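Local coordinates for protein acetate CoA-transferase subunit beta (Escherichia coli DH5[alpha], PDB 5DBN) that catalyses the transfer of coenzyme A from acetyl-CoA to acetoacetate and other short-chain fatty acids through a covalent enzyme-CoA intermediate during fatty acid degradation, at residues B[101-106]-B[135-140]; B[148-153]-B[165-170]; B[181-186]-B[193-198]. All blocks are in the same frame, centred on the assembly; numbering follows the deposited sequence.

In the fold
All three contacts are apolar packing against the eight-stranded mixed sheet of the subunit, and all lie away from the predicted active-site Glu-46. Contacts 1 and 2 are the deeper, largely buried pair, with centres about 4 Å apart. They join two strands of the small three-stranded sheet, 102-104 and 150-151, to the adjacent parallel strands 135-138 and 166-168 of the large one. Contact 3 is more peripheral, about 18 Å from the chain centre, and packs strand 180-186 under helix 192-197. Contact 1 brings a thioether near backbone amides, contact 2 is branched aliphatic, and contact 3 gathers around one valine. Met-181 bridges them, touching Ile-150 and Glu-105.

Contact 1: residues B[101-106]-B[135-140]; sequences LQVDEE and VIIAME
Val-103 and Ile-137 meet methyl to methyl, CG2 of Val-103 lying 4.0 Å from CG2 of Ile-137, and the two side chains run alongside one another in opposite senses rather than butting end on. The torsions set this up. Val-103 has CG1 anti to its backbone N (chi1 180°), leaving CG2 beside that N to do the touching, whereas Ile-137 presents its short branch and keeps the longer one, ending in CD1, apart from the meeting point. Two residues on, Met-139 reaches across to the other backbone. SD of Met-139 stands 4.1 Å from N of Leu-101 and 4.3 Å from N of Gln-102. The Met-139 chain is extended as far as SD and then bends at chi3 (70°), which turns the CE methyl aside toward Ile-150.

Leu-109 touches both Val-103 and Ile-137, so strand 109-110 closes one flank of the pair, while Lys-149 packs on Met-139. Next to the sulfur the chain is irregular, Leu-101 and Gln-102 both facing Ala-110 in a classic beta bulge, and strand 102-104 is further tied by backbone bonds from Val-103 to Lys-149 and Leu-151. OE1 of Gln-102 accepts bonds from the amides of Thr-155 and Met-156, and the two carboxylate oxygens of Asp-104 receive those of Asn-108 and Cys-154.

OE1 of Gln-102 and the carboxylate of Asp-104 are thus tied to nearby loops, and what strand 102-104 offers the large sheet is mainly hydrocarbon. Dispersion and burial, with a soft sulfur lying against peptide groups, hold the two sheets together here, without directional bonds between these segments.

Contact 2: residues B[148-153]-B[165-170]; sequences AKILRR and HMLVTE
This is a buried, purely aliphatic contact between two sheets: strand 150-151, next to strand 102-104 in the small three-stranded sheet, faces strand 166-168 in the interior of the large one. A single side chain, Ile-150, makes the crossing. It meets Leu-167 tip to tip, with CD1 of Ile-150 at 3.5 Å from CD2 of Leu-167, and that same leucine methyl also lies 3.7 Å from CG1 of Ile-150. CD2 of Leu-167 thus nestles against CD1, CG1 and, less closely, CG2 of Ile-150. The isoleucine is stretched out (chi2 173°), which carries CD1 of Ile-150 far enough to reach a second partner as well, CG2 of Thr-169 at 4.0 Å.

Thr-169 divides its two branches between different tasks: a chi1 of 75° tucks OG1 over the backbone and turns CG2 to Ile-150. OG1 accepts bonds from the amides of Leu-171 and Ala-172, as in an ST turn leading into strand 172-177, and is also hydrogen-bonded to ND1 of His-141. Phe-174 touches both Ile-150 and Leu-167 and extends the apolar cluster. The backbone of Ile-150 is held by Glu-200 and Ala-201, while its neighbours Lys-149 and Leu-151 pair with Val-103.

The threonine thus keeps its hydroxyl for polar partners on its own side of the join, while its methyl adds to the hydrocarbon facing the isoleucine. The join between the sheets rests on burial of hydrocarbon, and the backbone bonds of Ile-150 and its neighbours help place the side chain.

Contact 3: residues B[181-186]-B[193-198]; sequences MWLTEI and ATVRAK
The contact belongs to a beta-alpha-beta unit, in which strand 180-186 leads through helix 192-197 to the parallel strand 204-205 beside it. Val-195 is the helix residue that faces the strand, and its two methyls are shared between two strand residues. CG1 of Val-195 lies 4.5 Å from CD2 of Leu-183, and CG2 of Val-195 lies 4.4 Å from CG2 of Ile-186, a loose van der Waals fit in both directions. The valine has CG1 anti to its backbone N (chi1 176°), a setting that spreads the two methyls over both partners.

Leu-183 and Ile-186 are three residues apart, a spacing that in a regular strand would put them on opposite faces. A classic beta bulge, with Thr-184 and Glu-185 both facing Val-173, shifts the phase so that both side chains point toward the helix. Leu-192 touches the same two residues and adds a second helix contact to the patch. Leu-183 is also anchored through its backbone to Glu-204 and Ala-206, and its side chain packs on Val-205 of the returning strand. Glu-185 points to the other face of the sheet, where it forms a salt bridge with Arg-10 of helix 3-12.

A short helix laid by its apolar side on the strand it follows, and next to the strand it leads into, is the hallmark of the beta-alpha-beta crossover, here toward one end of the mixed sheet of this alpha/beta fold.

Contact 1: residues B[101-106]-B[135-140]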
# COMPACT_ATOMS: atom_id res chain seq x y z
N LEU B 101 -11.60 -28.99 5.88
CA LEU B 101 -12.61 -29.95 5.43
C LEU B 101 -11.89 -31.14 4.82
O LEU B 101 -12.27 -32.28 5.04
CB LEU B 101 -13.55 -29.32 4.41
CG LEU B 101 -14.35 -28.10 4.88
CD1 LEU B 101 -14.89 -27.33 3.68
CD2 LEU B 101 -15.49 -28.54 5.78
N GLN B 102 -10.83 -30.85 4.07
CA GLN B 102 -10.04 -31.88 3.42
C GLN B 102 -8.58 -31.47 3.22
O GLN B 102 -8.28 -30.29 2.98
CB GLN B 102 -10.66 -32.25 2.07
CG GLN B 102 -12.02 -32.92 2.18
CD GLN B 102 -12.58 -33.37 0.85
OE1 GLN B 102 -12.13 -32.94 -0.21
NE2 GLN B 102 -13.57 -34.25 0.91
N VAL B 103 -7.69 -32.45 3.33
CA VAL B 103 -6.27 -32.28 3.02
C VAL B 103 -5.83 -33.53 2.28
O VAL B 103 -6.36 -34.61 2.54
CB VAL B 103 -5.42 -32.07 4.30
CG1 VAL B 103 -3.95 -31.90 3.95
CG2 VAL B 103 -5.92 -30.87 5.09
N ASP B 104 -4.88 -33.41 1.36
CA ASP B 104 -4.40 -34.57 0.62
C ASP B 104 -2.88 -34.69 0.55
O ASP B 104 -2.15 -33.82 1.03
CB ASP B 104 -4.99 -34.59 -0.80
CG ASP B 104 -4.63 -33.35 -1.60
OD1 ASP B 104 -3.58 -32.73 -1.35
OD2 ASP B 104 -5.41 -33.00 -2.51
N GLU B 105 -2.43 -35.79 -0.04
CA GLU B 105 -1.01 -36.14 -0.10
C GLU B 105 -0.18 -35.09 -0.83
O GLU B 105 1.03 -34.98 -0.62
CB GLU B 105 -0.83 -37.50 -0.78
CG GLU B 105 -1.33 -37.53 -2.22
CD GLU B 105 -1.40 -38.94 -2.80
OE1 GLU B 105 -1.75 -39.88 -2.05
OE2 GLU B 105 -1.12 -39.10 -4.00
N GLU B 106 -0.83 -34.31 -1.69
CA GLU B 106 -0.16 -33.23 -2.42
C GLU B 106 -0.19 -31.93 -1.63
O GLU B 106 0.09 -30.86 -2.17
CB GLU B 106 -0.81 -33.03 -3.79
CG GLU B 106 -0.74 -34.26 -4.69
CD GLU B 106 0.69 -34.65 -5.04
OE1 GLU B 106 1.53 -33.74 -5.21
OE2 GLU B 106 0.97 -35.86 -5.13
N VAL B 135 1.95 -23.39 7.77
CA VAL B 135 0.52 -23.62 7.66
C VAL B 135 0.16 -24.87 8.46
O VAL B 135 0.47 -25.99 8.05
CB VAL B 135 0.08 -23.79 6.19
CG1 VAL B 135 -1.42 -24.03 6.09
CG2 VAL B 135 0.48 -22.56 5.38
N ILE B 136 -0.49 -24.67 9.60
CA ILE B 136 -0.91 -25.76 10.45
C ILE B 136 -2.41 -25.96 10.31
O ILE B 136 -3.19 -25.03 10.47
CB ILE B 136 -0.57 -25.51 11.93
CG1 ILE B 136 0.94 -25.25 12.08
CG2 ILE B 136 -1.00 -26.70 12.79
CD1 ILE B 136 1.36 -24.85 13.47
N ILE B 137 -2.80 -27.19 9.97
CA ILE B 137 -4.21 -27.54 9.87
C ILE B 137 -4.63 -28.35 11.09
O ILE B 137 -4.07 -29.41 11.37
CB ILE B 137 -4.49 -28.34 8.58
CG1 ILE B 137 -4.04 -27.54 7.35
CG2 ILE B 137 -5.98 -28.68 8.47
CD1 ILE B 137 -4.70 -26.18 7.20
N ALA B 138 -5.62 -27.83 11.80
CA ALA B 138 -6.16 -28.47 12.99
C ALA B 138 -7.53 -29.01 12.63
O ALA B 138 -8.46 -28.25 12.35
CB ALA B 138 -6.25 -27.49 14.14
N MET B 139 -7.66 -30.34 12.62
CA MET B 139 -8.84 -30.98 12.07
C MET B 139 -9.13 -32.33 12.71
O MET B 139 -8.21 -33.04 13.11
CB MET B 139 -8.60 -31.15 10.57
CG MET B 139 -9.80 -31.40 9.72
SD MET B 139 -9.29 -31.61 8.00
CE MET B 139 -8.45 -33.19 8.06
N GLU B 140 -10.41 -32.70 12.80
CA GLU B 140 -10.75 -34.06 13.20
C GLU B 140 -10.36 -34.99 12.06
O GLU B 140 -10.36 -34.58 10.90
CB GLU B 140 -12.24 -34.19 13.54
CG GLU B 140 -12.66 -33.38 14.77
CD GLU B 140 -14.13 -33.54 15.10
OE1 GLU B 140 -14.82 -34.35 14.44
OE2 GLU B 140 -14.60 -32.86 16.04

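Contact 2: residues B[148-153]-B[165-170]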
# COMPACT_ATOMS: atom_id res chain seq x y z
N ALA B 148 -13.87 -40.11 5.01
CA ALA B 148 -12.48 -39.70 5.16
C ALA B 148 -12.31 -38.23 4.79
O ALA B 148 -13.01 -37.72 3.92
CB ALA B 148 -11.57 -40.56 4.31
N LYS B 149 -11.38 -37.55 5.46
CA LYS B 149 -11.09 -36.15 5.16
C LYS B 149 -9.64 -35.98 4.70
O LYS B 149 -9.31 -35.00 4.04
CB LYS B 149 -11.37 -35.28 6.38
CG LYS B 149 -12.80 -35.40 6.89
CD LYS B 149 -13.25 -34.16 7.65
CE LYS B 149 -12.48 -33.97 8.94
NZ LYS B 149 -12.75 -32.63 9.53
N ILE B 150 -8.79 -36.93 5.05
CA ILE B 150 -7.41 -36.95 4.59
C ILE B 150 -7.30 -37.87 3.37
O ILE B 150 -7.20 -39.09 3.51
CB ILE B 150 -6.44 -37.40 5.70
CG1 ILE B 150 -6.67 -36.54 6.96
CG2 ILE B 150 -5.00 -37.28 5.24
CD1 ILE B 150 -5.90 -36.98 8.18
N LEU B 151 -7.32 -37.28 2.17
CA LEU B 151 -7.52 -38.02 0.93
C LEU B 151 -6.31 -38.05 -0.00
O LEU B 151 -5.30 -37.42 0.26
CB LEU B 151 -8.72 -37.43 0.18
CG LEU B 151 -10.00 -37.26 1.00
CD1 LEU B 151 -11.06 -36.53 0.20
CD2 LEU B 151 -10.52 -38.61 1.49
N ARG B 152 -6.43 -38.79 -1.10
CA ARG B 152 -5.42 -38.77 -2.15
C ARG B 152 -5.49 -37.46 -2.91
O ARG B 152 -4.47 -36.89 -3.31
CB ARG B 152 -5.61 -39.94 -3.11
CG ARG B 152 -5.28 -41.29 -2.51
CD ARG B 152 -5.48 -42.41 -3.52
NE ARG B 152 -5.09 -43.71 -2.98
CZ ARG B 152 -5.06 -44.84 -3.68
NH1 ARG B 152 -5.40 -44.84 -4.96
NH2 ARG B 152 -4.68 -45.97 -3.10
N ARG B 153 -6.71 -36.98 -3.13
CA ARG B 153 -6.95 -35.73 -3.82
C ARG B 153 -8.25 -35.13 -3.31
O ARG B 153 -9.27 -35.82 -3.26
CB ARG B 153 -7.02 -35.95 -5.34
CG ARG B 153 -7.35 -34.71 -6.16
CD ARG B 153 -6.34 -33.59 -5.92
NE ARG B 153 -6.50 -32.48 -6.87
CZ ARG B 153 -7.33 -31.45 -6.71
NH1 ARG B 153 -8.10 -31.36 -5.63
NH2 ARG B 153 -7.38 -30.50 -7.63
N HIS B 165 1.80 -27.52 5.64
CA HIS B 165 3.06 -28.00 6.19
C HIS B 165 2.83 -29.05 7.28
O HIS B 165 3.59 -30.02 7.39
CB HIS B 165 3.88 -26.85 6.78
CG HIS B 165 4.36 -25.87 5.76
ND1 HIS B 165 3.87 -24.58 5.66
CD2 HIS B 165 5.29 -25.99 4.78
CE1 HIS B 165 4.48 -23.95 4.68
NE2 HIS B 165 5.35 -24.78 4.12
N MET B 166 1.79 -28.85 8.08
CA MET B 166 1.53 -29.71 9.23
C MET B 166 0.03 -29.97 9.37
O MET B 166 -0.78 -29.04 9.34
CB MET B 166 2.08 -29.06 10.50
CG MET B 166 2.00 -29.93 11.75
SD MET B 166 2.64 -29.07 13.20
CE MET B 166 2.57 -30.36 14.44
N LEU B 167 -0.33 -31.25 9.52
CA LEU B 167 -1.71 -31.65 9.75
C LEU B 167 -1.82 -32.35 11.10
O LEU B 167 -1.17 -33.36 11.33
CB LEU B 167 -2.20 -32.56 8.63
CG LEU B 167 -3.59 -33.17 8.82
CD1 LEU B 167 -4.64 -32.07 8.94
CD2 LEU B 167 -3.93 -34.11 7.69
N VAL B 168 -2.65 -31.79 11.98
CA VAL B 168 -2.81 -32.31 13.33
C VAL B 168 -4.25 -32.76 13.58
O VAL B 168 -5.19 -31.96 13.52
CB VAL B 168 -2.43 -31.26 14.39
CG1 VAL B 168 -2.50 -31.85 15.79
CG2 VAL B 168 -1.03 -30.72 14.11
N THR B 169 -4.41 -34.06 13.85
CA THR B 169 -5.70 -34.63 14.21
C THR B 169 -5.63 -35.23 15.61
O THR B 169 -4.56 -35.26 16.22
CB THR B 169 -6.16 -35.71 13.21
OG1 THR B 169 -5.40 -36.91 13.42
CG2 THR B 169 -5.98 -35.24 11.78
N GLU B 170 -6.76 -35.69 16.11
CA GLU B 170 -6.79 -36.31 17.43
C GLU B 170 -6.22 -37.72 17.38
O GLU B 170 -6.08 -38.37 18.42
CB GLU B 170 -8.23 -36.32 17.99
CG GLU B 170 -9.17 -37.39 17.42
CD GLU B 170 -9.63 -37.10 16.00
OE1 GLU B 170 -9.19 -36.10 15.42
OE2 GLU B 170 -10.46 -37.88 15.48

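Contact 3: residues B[181-186]-B[193-198]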
# COMPACT_ATOMS: atom_id res chain seq x y z
N MET B 181 4.47 -36.72 2.06
CA MET B 181 3.69 -36.69 3.29
C MET B 181 4.23 -37.72 4.28
O MET B 181 4.40 -38.89 3.94
CB MET B 181 2.22 -36.97 2.98
CG MET B 181 1.29 -36.83 4.17
SD MET B 181 -0.41 -37.23 3.71
CE MET B 181 -1.28 -36.74 5.20
N TRP B 182 4.51 -37.27 5.50
CA TRP B 182 5.09 -38.12 6.53
C TRP B 182 4.21 -38.20 7.77
O TRP B 182 3.79 -37.17 8.31
CB TRP B 182 6.48 -37.60 6.91
CG TRP B 182 7.52 -37.87 5.88
CD1 TRP B 182 7.87 -37.07 4.84
CD2 TRP B 182 8.34 -39.04 5.78
NE1 TRP B 182 8.87 -37.66 4.10
CE2 TRP B 182 9.17 -38.87 4.66
CE3 TRP B 182 8.46 -40.21 6.54
CZ2 TRP B 182 10.11 -39.83 4.27
CZ3 TRP B 182 9.39 -41.16 6.15
CH2 TRP B 182 10.20 -40.96 5.03
N LEU B 183 3.94 -39.42 8.21
CA LEU B 183 3.31 -39.64 9.51
C LEU B 183 4.39 -39.56 10.58
O LEU B 183 5.23 -40.46 10.69
CB LEU B 183 2.59 -40.99 9.55
CG LEU B 183 2.05 -41.43 10.91
CD1 LEU B 183 1.00 -40.45 11.42
CD2 LEU B 183 1.47 -42.83 10.83
N THR B 184 4.38 -38.49 11.35
CA THR B 184 5.45 -38.22 12.31
C THR B 184 5.08 -38.55 13.75
O THR B 184 5.95 -38.85 14.56
CB THR B 184 5.90 -36.74 12.22
OG1 THR B 184 4.76 -35.89 12.39
CG2 THR B 184 6.54 -36.46 10.87
N GLU B 185 3.79 -38.46 14.08
CA GLU B 185 3.32 -38.85 15.41
C GLU B 185 1.98 -39.59 15.37
O GLU B 185 1.14 -39.34 14.50
CB GLU B 185 3.18 -37.63 16.32
CG GLU B 185 4.40 -36.73 16.34
CD GLU B 185 4.19 -35.47 17.16
OE1 GLU B 185 3.44 -35.54 18.16
OE2 GLU B 185 4.77 -34.42 16.82
N ILE B 186 1.81 -40.50 16.32
CA ILE B 186 0.54 -41.19 16.54
C ILE B 186 0.07 -40.91 17.96
O ILE B 186 0.86 -40.92 18.90
CB ILE B 186 0.67 -42.71 16.31
CG1 ILE B 186 1.17 -42.98 14.88
CG2 ILE B 186 -0.66 -43.41 16.57
CD1 ILE B 186 1.30 -44.45 14.52
N ALA B 193 -2.22 -48.98 12.26
CA ALA B 193 -3.21 -49.63 11.41
C ALA B 193 -4.54 -48.87 11.39
O ALA B 193 -5.19 -48.79 10.35
CB ALA B 193 -3.44 -51.06 11.86
N THR B 194 -4.93 -48.32 12.53
CA THR B 194 -6.16 -47.54 12.62
C THR B 194 -6.05 -46.27 11.80
O THR B 194 -6.98 -45.90 11.08
CB THR B 194 -6.50 -47.18 14.08
OG1 THR B 194 -6.47 -48.36 14.89
CG2 THR B 194 -7.88 -46.54 14.16
N VAL B 195 -4.91 -45.59 11.91
CA VAL B 195 -4.65 -44.37 11.15
C VAL B 195 -4.67 -44.69 9.66
O VAL B 195 -5.27 -43.96 8.87
CB VAL B 195 -3.30 -43.73 11.54
CG1 VAL B 195 -3.00 -42.51 10.66
CG2 VAL B 195 -3.29 -43.34 13.01
N ARG B 196 -4.00 -45.77 9.28
CA ARG B 196 -3.96 -46.21 7.89
C ARG B 196 -5.38 -46.47 7.39
O ARG B 196 -5.75 -46.05 6.30
CB ARG B 196 -3.11 -47.47 7.75
CG ARG B 196 -2.60 -47.73 6.35
CD ARG B 196 -1.19 -47.20 6.16
NE ARG B 196 -0.20 -48.06 6.80
CZ ARG B 196 1.11 -47.90 6.70
NH1 ARG B 196 1.61 -46.90 5.99
NH2 ARG B 196 1.93 -48.74 7.32
N ALA B 197 -6.16 -47.17 8.20
CA ALA B 197 -7.54 -47.50 7.86
C ALA B 197 -8.40 -46.25 7.73
O ALA B 197 -9.29 -46.18 6.88
CB ALA B 197 -8.13 -48.44 8.91
N LYS B 198 -8.14 -45.26 8.57
CA LYS B 198 -8.94 -44.03 8.60
C LYS B 198 -8.37 -42.95 7.68
O LYS B 198 -8.86 -41.82 7.68
CB LYS B 198 -9.01 -43.51 10.04
CG LYS B 198 -9.88 -44.33 10.97
CD LYS B 198 -9.89 -43.75 12.38
CE LYS B 198 -11.01 -44.32 13.23
NZ LYS B 198 -10.87 -43.96 14.67